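Phosphatidylethanolamine-binding protein, putative (Plasmodium falciparum, PDB 2R77) probably binds phosphatidylethanolamine and may regulate protein kinases. Local coordinates at residues P32-N37 and V197-C202; P93-R98 and V177-Y182; K140-H145 and E171-R176. All coordinates share one frame; numbering follows the deposited sequence.

Contact 1: residues P32-N37 and V197-C202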
loop_
_atom_site.group_PDB
_atom_site.type_symbol
_atom_site.label_atom_id
_atom_site.label_comp_id
_atom_site.label_asym_id
_atom_site.label_seq_id
_atom_site.Cartn_x
_atom_site.Cartn_y
_atom_site.Cartn_z
ATOM N N PRO A 32 -3.584 14.062 -6.809
ATOM C CA PRO A 32 -3.852 13.069 -7.859
ATOM C C PRO A 32 -2.761 12.039 -8.117
ATOM O O PRO A 32 -2.882 11.299 -9.083
ATOM C CB PRO A 32 -3.929 13.931 -9.116
ATOM C CG PRO A 32 -2.891 15.008 -8.859
ATOM C CD PRO A 32 -2.818 15.212 -7.344
ATOM N N HIS A 33 -1.699 12.036 -7.310
ATOM C CA HIS A 33 -0.539 11.198 -7.626
ATOM C C HIS A 33 -0.825 9.706 -7.560
ATOM O O HIS A 33 -0.394 8.950 -8.441
ATOM C CB HIS A 33 0.666 11.515 -6.763
ATOM C CG HIS A 33 1.922 10.872 -7.258
ATOM N ND1 HIS A 33 2.496 11.199 -8.468
ATOM C CD2 HIS A 33 2.695 9.901 -6.722
ATOM C CE1 HIS A 33 3.576 10.452 -8.657
ATOM N NE2 HIS A 33 3.721 9.663 -7.607
ATOM N N VAL A 34 -1.546 9.295 -6.519
ATOM C CA VAL A 34 -1.815 7.891 -6.259
ATOM C C VAL A 34 -3.251 7.564 -6.665
ATOM O O VAL A 34 -3.481 6.603 -7.407
ATOM C CB VAL A 34 -1.582 7.539 -4.774
ATOM C CG1 VAL A 34 -1.957 6.085 -4.519
ATOM C CG2 VAL A 34 -0.116 7.822 -4.366
ATOM N N PHE A 35 -4.197 8.370 -6.177
ATOM C CA PHE A 35 -5.603 8.306 -6.612
ATOM C C PHE A 35 -5.884 9.496 -7.532
ATOM O O PHE A 35 -5.663 10.650 -7.127
ATOM C CB PHE A 35 -6.535 8.365 -5.404
ATOM C CG PHE A 35 -6.212 7.339 -4.332
ATOM C CD1 PHE A 35 -6.122 5.975 -4.647
ATOM C CD2 PHE A 35 -5.965 7.746 -3.028
ATOM C CE1 PHE A 35 -5.803 5.011 -3.650
ATOM C CE2 PHE A 35 -5.649 6.801 -2.024
ATOM C CZ PHE A 35 -5.577 5.437 -2.340
ATOM N N PRO A 36 -6.378 9.234 -8.750
ATOM C CA PRO A 36 -6.366 10.348 -9.710
ATOM C C PRO A 36 -7.398 11.438 -9.390
ATOM O O PRO A 36 -7.246 12.591 -9.842
ATOM C CB PRO A 36 -6.613 9.663 -11.060
ATOM C CG PRO A 36 -7.263 8.365 -10.753
ATOM C CD PRO A 36 -6.939 7.996 -9.321
ATOM N N ASN A 37 -8.415 11.092 -8.603
ATOM C CA ASN A 37 -9.447 12.075 -8.210
ATOM C C ASN A 37 -10.137 11.784 -6.877
ATOM O O ASN A 37 -9.901 10.740 -6.245
ATOM C CB ASN A 37 -10.485 12.265 -9.333
ATOM C CG ASN A 37 -11.166 10.972 -9.731
ATOM O OD1 ASN A 37 -11.728 10.264 -8.894
ATOM N ND2 ASN A 37 -11.120 10.653 -11.020
ATOM N N VAL A 197 -10.847 0.606 -0.538
ATOM C CA VAL A 197 -11.618 0.889 0.707
ATOM C C VAL A 197 -10.838 1.471 1.886
ATOM O O VAL A 197 -11.428 2.004 2.817
ATOM C CB VAL A 197 -12.473 -0.355 1.174
ATOM C CG1 VAL A 197 -13.501 -0.757 0.100
ATOM C CG2 VAL A 197 -11.586 -1.536 1.508
ATOM N N GLY A 198 -9.508 1.413 1.858
ATOM C CA GLY A 198 -8.727 1.982 2.959
ATOM C C GLY A 198 -7.356 2.440 2.495
ATOM O O GLY A 198 -6.837 1.963 1.473
ATOM N N TYR A 199 -6.784 3.374 3.234
ATOM C CA TYR A 199 -5.483 3.909 2.843
ATOM C C TYR A 199 -4.760 4.562 4.001
ATOM O O TYR A 199 -5.341 5.295 4.805
ATOM C CB TYR A 199 -5.685 4.943 1.746
ATOM C CG TYR A 199 -4.408 5.571 1.242
ATOM C CD1 TYR A 199 -3.587 4.877 0.342
ATOM C CD2 TYR A 199 -4.003 6.830 1.691
ATOM C CE1 TYR A 199 -2.400 5.443 -0.159
ATOM C CE2 TYR A 199 -2.805 7.409 1.204
ATOM C CZ TYR A 199 -2.023 6.705 0.285
ATOM O OH TYR A 199 -0.854 7.269 -0.182
ATOM N N ASN A 200 -3.468 4.301 4.064
ATOM C CA ASN A 200 -2.614 5.060 4.960
ATOM C C ASN A 200 -1.255 5.236 4.315
ATOM O O ASN A 200 -0.899 4.478 3.406
ATOM C CB ASN A 200 -2.484 4.370 6.327
ATOM C CG ASN A 200 -2.371 5.374 7.484
ATOM O OD1 ASN A 200 -1.892 6.519 7.313
ATOM N ND2 ASN A 200 -2.837 4.951 8.687
ATOM N N TRP A 201 -0.502 6.222 4.789
ATOM C CA TRP A 201 0.820 6.488 4.209
ATOM C C TRP A 201 1.761 7.158 5.182
ATOM O O TRP A 201 1.341 7.690 6.195
ATOM C CB TRP A 201 0.708 7.312 2.923
ATOM C CG TRP A 201 0.412 8.804 3.136
ATOM C CD1 TRP A 201 1.274 9.861 2.907
ATOM C CD2 TRP A 201 -0.833 9.384 3.573
ATOM N NE1 TRP A 201 0.636 11.062 3.207
ATOM C CE2 TRP A 201 -0.656 10.793 3.603
ATOM C CE3 TRP A 201 -2.084 8.847 3.943
ATOM C CZ2 TRP A 201 -1.695 11.681 3.996
ATOM C CZ3 TRP A 201 -3.124 9.750 4.333
ATOM C CH2 TRP A 201 -2.907 11.140 4.344
ATOM N N CYS A 202 3.053 7.095 4.859
ATOM C CA CYS A 202 4.053 7.857 5.602
ATOM C C CYS A 202 5.021 8.378 4.555
ATOM O O CYS A 202 4.853 8.102 3.362
ATOM C CB CYS A 202 4.779 6.976 6.649
ATOM S SG CYS A 202 5.615 5.504 5.855
#

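Contact 2: residues P93-R98 and V177-Y182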
loop_
_atom_site.group_PDB
_atom_site.type_symbol
_atom_site.label_atom_id
_atom_site.label_comp_id
_atom_site.label_asym_id
_atom_site.label_seq_id
_atom_site.Cartn_x
_atom_site.Cartn_y
_atom_site.Cartn_z
ATOM N N PRO A 93 5.048 5.056 -4.519
ATOM C CA PRO A 93 4.591 5.711 -5.764
ATOM C C PRO A 93 5.621 6.739 -6.270
ATOM O O PRO A 93 5.338 7.472 -7.244
ATOM C CB PRO A 93 3.315 6.425 -5.313
ATOM C CG PRO A 93 3.677 6.869 -3.934
ATOM C CD PRO A 93 4.510 5.735 -3.327
ATOM N N ASP A 94 6.792 6.779 -5.620
ATOM C CA ASP A 94 7.813 7.806 -5.901
ATOM C C ASP A 94 9.117 7.188 -6.380
ATOM O O ASP A 94 10.230 7.559 -5.956
ATOM C CB ASP A 94 7.985 8.718 -4.686
ATOM C CG ASP A 94 6.760 9.584 -4.442
ATOM O OD1 ASP A 94 6.292 10.237 -5.417
ATOM O OD2 ASP A 94 6.270 9.645 -3.291
ATOM N N TYR A 95 8.964 6.250 -7.310
ATOM C CA TYR A 95 10.120 5.501 -7.806
ATOM C C TYR A 95 10.431 5.917 -9.249
ATOM O O TYR A 95 9.571 5.805 -10.117
ATOM C CB TYR A 95 9.841 4.007 -7.740
ATOM C CG TYR A 95 10.926 3.207 -8.387
ATOM C CD1 TYR A 95 12.146 3.022 -7.745
ATOM C CD2 TYR A 95 10.745 2.663 -9.650
ATOM C CE1 TYR A 95 13.182 2.280 -8.345
ATOM C CE2 TYR A 95 11.765 1.942 -10.275
ATOM C CZ TYR A 95 12.990 1.748 -9.600
ATOM O OH TYR A 95 14.027 1.023 -10.190
ATOM N N PRO A 96 11.687 6.331 -9.525
ATOM C CA PRO A 96 12.856 6.361 -8.643
ATOM C C PRO A 96 12.935 7.525 -7.646
ATOM O O PRO A 96 13.659 7.421 -6.627
ATOM C CB PRO A 96 14.028 6.484 -9.624
ATOM C CG PRO A 96 13.488 7.226 -10.774
ATOM C CD PRO A 96 12.016 6.800 -10.886
ATOM N N SER A 97 12.214 8.616 -7.919
ATOM C CA SER A 97 12.328 9.794 -7.059
ATOM C C SER A 97 11.020 10.526 -6.852
ATOM O O SER A 97 10.235 10.640 -7.782
ATOM C CB SER A 97 13.348 10.772 -7.665
ATOM O OG SER A 97 13.531 11.943 -6.874
ATOM N N ARG A 98 10.831 11.050 -5.636
ATOM C CA ARG A 98 9.746 12.003 -5.322
ATOM C C ARG A 98 9.886 13.319 -6.142
ATOM O O ARG A 98 8.895 14.002 -6.450
ATOM C CB ARG A 98 9.794 12.309 -3.827
ATOM C CG ARG A 98 8.845 13.434 -3.328
ATOM C CD ARG A 98 7.378 13.021 -3.504
ATOM N NE ARG A 98 6.449 14.079 -3.056
ATOM C CZ ARG A 98 6.121 14.319 -1.780
ATOM N NH1 ARG A 98 5.266 15.309 -1.525
ATOM N NH2 ARG A 98 6.611 13.588 -0.747
ATOM N N VAL A 177 13.568 -1.383 -14.200
ATOM C CA VAL A 177 12.199 -1.906 -14.225
ATOM C C VAL A 177 11.623 -1.745 -15.637
ATOM O O VAL A 177 11.746 -0.681 -16.241
ATOM C CB VAL A 177 11.299 -1.217 -13.172
ATOM C CG1 VAL A 177 9.829 -1.624 -13.340
ATOM C CG2 VAL A 177 11.793 -1.549 -11.777
ATOM N N LYS A 178 11.048 -2.823 -16.167
ATOM C CA LYS A 178 10.345 -2.763 -17.447
ATOM C C LYS A 178 8.918 -2.282 -17.179
ATOM O O LYS A 178 8.193 -2.890 -16.384
ATOM C CB LYS A 178 10.340 -4.134 -18.128
ATOM N N PHE A 179 8.527 -1.178 -17.810
ATOM C CA PHE A 179 7.196 -0.615 -17.552
ATOM C C PHE A 179 6.159 -0.926 -18.639
ATOM O O PHE A 179 5.071 -0.336 -18.637
ATOM C CB PHE A 179 7.269 0.893 -17.284
ATOM C CG PHE A 179 7.891 1.246 -15.956
ATOM C CD1 PHE A 179 7.110 1.288 -14.794
ATOM C CD2 PHE A 179 9.254 1.537 -15.868
ATOM C CE1 PHE A 179 7.679 1.620 -13.553
ATOM C CE2 PHE A 179 9.835 1.866 -14.635
ATOM C CZ PHE A 179 9.037 1.913 -13.472
ATOM N N ASN A 180 6.496 -1.861 -19.539
ATOM C CA ASN A 180 5.629 -2.229 -20.670
ATOM C C ASN A 180 4.223 -2.578 -20.189
ATOM O O ASN A 180 3.237 -2.035 -20.709
ATOM C CB ASN A 180 6.175 -3.426 -21.470
ATOM C CG ASN A 180 7.682 -3.399 -21.652
ATOM O OD1 ASN A 180 8.426 -2.854 -20.825
ATOM N ND2 ASN A 180 8.146 -4.021 -22.732
ATOM N N ASN A 181 4.149 -3.471 -19.192
ATOM C CA ASN A 181 2.875 -3.933 -18.621
ATOM C C ASN A 181 2.565 -3.253 -17.286
ATOM O O ASN A 181 1.821 -3.813 -16.456
ATOM C CB ASN A 181 2.874 -5.448 -18.421
ATOM C CG ASN A 181 3.180 -6.217 -19.703
ATOM O OD1 ASN A 181 2.552 -5.995 -20.744
ATOM N ND2 ASN A 181 4.138 -7.142 -19.624
ATOM N N TYR A 182 3.130 -2.059 -17.093
ATOM C CA TYR A 182 2.924 -1.282 -15.864
ATOM C C TYR A 182 1.444 -0.999 -15.625
ATOM O O TYR A 182 0.747 -0.589 -16.549
ATOM C CB TYR A 182 3.695 0.033 -15.907
ATOM C CG TYR A 182 3.418 0.939 -14.718
ATOM C CD1 TYR A 182 3.880 0.610 -13.435
ATOM C CD2 TYR A 182 2.671 2.117 -14.868
ATOM C CE1 TYR A 182 3.611 1.434 -12.345
ATOM C CE2 TYR A 182 2.407 2.953 -13.783
ATOM C CZ TYR A 182 2.884 2.610 -12.534
ATOM O OH TYR A 182 2.635 3.426 -11.462
HETATM O O HOH W 1 14.212 1.077 -12.865
#

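Contact 3: residues K140-H145 and E171-R176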
loop_
_atom_site.group_PDB
_atom_site.type_symbol
_atom_site.label_atom_id
_atom_site.label_comp_id
_atom_site.label_asym_id
_atom_site.label_seq_id
_atom_site.Cartn_x
_atom_site.Cartn_y
_atom_site.Cartn_z
ATOM N N LYS A 140 19.138 7.227 -1.504
ATOM C CA LYS A 140 19.402 8.514 -0.864
ATOM C C LYS A 140 19.337 9.707 -1.852
ATOM O O LYS A 140 19.746 9.615 -3.010
ATOM C CB LYS A 140 20.747 8.496 -0.115
ATOM C CG LYS A 140 20.751 7.593 1.166
ATOM C CD LYS A 140 22.064 7.668 1.983
ATOM C CE LYS A 140 23.295 7.100 1.234
ATOM N NZ LYS A 140 23.217 5.681 0.720
ATOM N N GLY A 141 18.765 10.805 -1.385
ATOM C CA GLY A 141 18.699 12.053 -2.177
ATOM C C GLY A 141 17.641 12.025 -3.267
ATOM O O GLY A 141 17.796 12.668 -4.316
ATOM N N THR A 142 16.556 11.269 -3.030
ATOM C CA THR A 142 15.435 11.201 -3.976
ATOM C C THR A 142 14.108 11.635 -3.316
ATOM O O THR A 142 13.016 11.153 -3.692
ATOM C CB THR A 142 15.315 9.785 -4.655
ATOM O OG1 THR A 142 15.013 8.796 -3.655
ATOM C CG2 THR A 142 16.639 9.411 -5.419
ATOM N N GLY A 143 14.219 12.548 -2.345
ATOM C CA GLY A 143 13.075 13.147 -1.678
ATOM C C GLY A 143 12.351 12.193 -0.733
ATOM O O GLY A 143 12.809 11.072 -0.475
ATOM N N LEU A 144 11.217 12.667 -0.213
ATOM C CA LEU A 144 10.377 11.907 0.709
ATOM C C LEU A 144 9.390 11.026 -0.081
ATOM O O LEU A 144 8.421 11.516 -0.695
ATOM C CB LEU A 144 9.603 12.877 1.603
ATOM C CG LEU A 144 10.457 13.560 2.674
ATOM C CD1 LEU A 144 9.740 14.802 3.205
ATOM C CD2 LEU A 144 10.884 12.636 3.848
ATOM N N HIS A 145 9.686 9.729 -0.149
ATOM C CA HIS A 145 8.778 8.808 -0.825
ATOM C C HIS A 145 7.506 8.590 0.012
ATOM O O HIS A 145 7.594 8.347 1.214
ATOM C CB HIS A 145 9.473 7.478 -1.099
ATOM C CG HIS A 145 10.628 7.570 -2.050
ATOM N ND1 HIS A 145 10.885 6.603 -3.005
ATOM C CD2 HIS A 145 11.643 8.471 -2.138
ATOM C CE1 HIS A 145 11.975 6.946 -3.687
ATOM N NE2 HIS A 145 12.445 8.077 -3.180
ATOM N N GLU A 171 16.354 -6.290 -8.413
ATOM C CA GLU A 171 16.337 -5.514 -7.160
ATOM C C GLU A 171 16.060 -4.054 -7.442
ATOM O O GLU A 171 16.595 -3.478 -8.395
ATOM C CB GLU A 171 17.684 -5.615 -6.429
ATOM C CG GLU A 171 17.997 -7.009 -5.877
ATOM C CD GLU A 171 19.163 -6.969 -4.900
ATOM O OE1 GLU A 171 20.321 -6.965 -5.348
ATOM O OE2 GLU A 171 18.898 -6.940 -3.687
ATOM N N LYS A 172 15.246 -3.441 -6.576
ATOM C CA LYS A 172 14.854 -2.048 -6.729
ATOM C C LYS A 172 16.096 -1.172 -6.917
ATOM O O LYS A 172 17.039 -1.254 -6.113
ATOM C CB LYS A 172 14.045 -1.613 -5.494
ATOM C CG LYS A 172 13.307 -0.265 -5.639
ATOM C CD LYS A 172 12.485 0.041 -4.412
ATOM C CE LYS A 172 11.813 1.401 -4.534
ATOM N NZ LYS A 172 10.996 1.735 -3.323
ATOM N N TYR A 173 16.056 -0.328 -7.959
ATOM C CA TYR A 173 17.168 0.565 -8.371
ATOM C C TYR A 173 18.338 -0.122 -9.075
ATOM O O TYR A 173 18.964 0.478 -9.959
ATOM C CB TYR A 173 17.718 1.404 -7.207
ATOM C CG TYR A 173 16.772 2.479 -6.686
ATOM C CD1 TYR A 173 16.592 3.698 -7.375
ATOM C CD2 TYR A 173 16.040 2.271 -5.520
ATOM C CE1 TYR A 173 15.720 4.679 -6.881
ATOM C CE2 TYR A 173 15.193 3.242 -5.019
ATOM C CZ TYR A 173 15.025 4.434 -5.703
ATOM O OH TYR A 173 14.166 5.368 -5.177
ATOM N N ILE A 174 18.642 -1.355 -8.683
ATOM C CA ILE A 174 19.819 -2.047 -9.237
ATOM C C ILE A 174 19.588 -2.480 -10.675
ATOM O O ILE A 174 20.466 -2.308 -11.540
ATOM C CB ILE A 174 20.266 -3.211 -8.334
ATOM C CG1 ILE A 174 20.678 -2.657 -6.969
ATOM C CG2 ILE A 174 21.446 -3.968 -8.973
ATOM C CD1 ILE A 174 21.814 -1.603 -7.029
ATOM N N THR A 175 18.394 -3.012 -10.910
ATOM C CA THR A 175 17.951 -3.463 -12.223
ATOM C C THR A 175 16.875 -2.524 -12.756
ATOM O O THR A 175 16.020 -2.050 -12.002
ATOM C CB THR A 175 17.406 -4.899 -12.155
ATOM O OG1 THR A 175 18.473 -5.804 -11.825
ATOM C CG2 THR A 175 16.812 -5.325 -13.499
ATOM N N ARG A 176 16.931 -2.260 -14.061
ATOM C CA ARG A 176 15.959 -1.409 -14.726
ATOM C C ARG A 176 14.578 -2.077 -14.723
ATOM O O ARG A 176 14.441 -3.223 -15.145
ATOM C CB ARG A 176 16.425 -1.083 -16.157
#

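Contact 1: residues P32-N37 and V197-C202
Tyr199 OH is hydrogen-bonded to Ser148 OG, and that bond fixes the far end of a ring that Val34 and Phe35 pack against. Val34 CG2 stands 4.3 Å from Tyr199 OH, while its sister methyl, Val34 CG1, lies 4.4 Å from Tyr199 CE1. The main meeting is aromatic. Phe35 presents the CE2-CZ edge of its ring to one face of Tyr199, with Phe35 CZ 3.4 Å from Tyr199 CD1. This is an edge-to-face (T-shaped) pair, its planes turned 73° against each other and its centroids 4.9 Å apart; the approach is off-centre, toward the CG-CD1 side of the tyrosine ring. Tyr199 reaches the meeting point with CG trans to the backbone N (chi1 -180°), standing out from its strand. Val34 CG1 also sits over the centre of the Phe35 ring, about 4.0 Å above its plane, and thereby links the two neighbours into one apolar cluster. Ile30 touches both Phe35 and Tyr199, and Ile150 of strand 148-155 touches Val34 and Tyr199. Just before Tyr199, Val197 and Gly198 both face Ile151 in a classic beta bulge. What results is a buried layer between the turn leaving helix 30-33 and strand 196-201, at one edge of the five-stranded antiparallel sheet in this PEBP fold.

Contact 2: residues P93-R98 and V177-Y182
Two first torsions near 180° bring Tyr95 and Val177 together. In Tyr95 (chi1 173°) the ring extends away from the backbone N toward the loop 177-182; in Val177 (chi1 172°) CG1 takes the place opposite the backbone N, leaving CG2 opposite the carbonyl carbon and directed at the tyrosine. Tyr95 belongs to the Asp-Pro-Asp-x-Pro-Ser signature of the PEBP family, where the chain turns a corner at the end of strand 84-95 and passes through a cis peptide bond into Pro96. In relatives this signature lines the anion-binding pocket.

Val177 CG2 touches the outer part of the Tyr95 ring obliquely, 3.8 Å from Tyr95 CE2 and equally close to Tyr95 OH. Phe179 comes to the same corner of the tyrosine more loosely: the two rings meet rim to rim, each with the other near its own plane, and Phe179 CZ is 4.2 Å from Tyr95 CE2. The other methyl of the valine, Val177 CG1, lies 3.6 Å above one face of Phe179, toward its rim, so the valine packs on both aromatic rings. The phenylalanine also makes a cation-pi contact with Lys104. The backbone of Phe179 opens a type I beta turn, closed by a 3.0 Å hydrogen bond from Tyr182 N to Phe179 O.

Tyr95 is further flanked by Tyr106 of strand 104-114 and by Tyr173, whose ring meets it edge to face. Besides this apolar packing, a single water joins the two segments, donating to Tyr95 OH at 2.7 Å and accepting from Val177 N at 2.9 Å.

Contact 3: residues K140-H145 and E171-R176
Tyr173 and His145 reach toward each other from opposite directions and meet at their rims. The phenol oxygen, Tyr173 OH, lies near the plane of the imidazole, 3.1 Å from His145 CE1, and that carbon in turn lies near the plane of the tyrosine ring. The two planes are nevertheless turned by about 58°, so the groups neither stack nor lie flat together. The polar end of the tyrosine is taken up by a hydrogen bond to Pro96 O, which holds the hydroxyl beside the histidine.

The imidazole is held through both of its nitrogens. His145 NE2 donates to Thr142 OG1 at 2.7 Å, the oxygen lying 16° out of the ring plane, while His145 ND1 is hydrogen-bonded to Asp92 OD2. Together these bonds fix the rotation of the ring and leave CE1, the carbon between the nitrogens, directed at the phenol. Thr142 places its hydroxyl between the backbone N and the carbonyl carbon (chi1 64°), from where OG1 also bonds to Lys139 O. Thr142 OG1 and Tyr173 OH are 3.8 Å apart as their side chains pass in opposite directions.

Lys172, next to the tyrosine, forms a salt bridge with Asp92 OD2, the same carboxylate oxygen that is bonded to the histidine. His145 lies in the Gly-x-His-Arg signature of the PEBP family, which in relatives helps to line the anion-binding pocket and probably lines it here too. The contact joins the loop between strands 128-131 and 148-155 to the loop between strand 148-155 and helix 185-191, at the corner where strand 84-95 ends.

Contact 1 is the outermost pairing along the chain: contact 2 falls between its two segments, and contact 3 between those of contact 2. Segment 171-176 runs directly into 177-182, so contacts 2 and 3 share one continuous loop and their centres are about 10 Å apart. The centre of contact 1 lies about 17 Å from that of contact 2 and about 20 Å from that of contact 3. His33 NE2 bonds to Pro93 O, 2.7 Å away, connecting contact 1 to contact 2; Arg98 NH2 to Leu144 O, 2.8 Å, connects contact 2 to contact 3. Contacts 1 and 2 both reach the five-stranded sheet, through strands 196-201 and 84-95, whereas contact 3 joins two loops beyond the end of strand 84-95, where relatives have their anion-binding pocket.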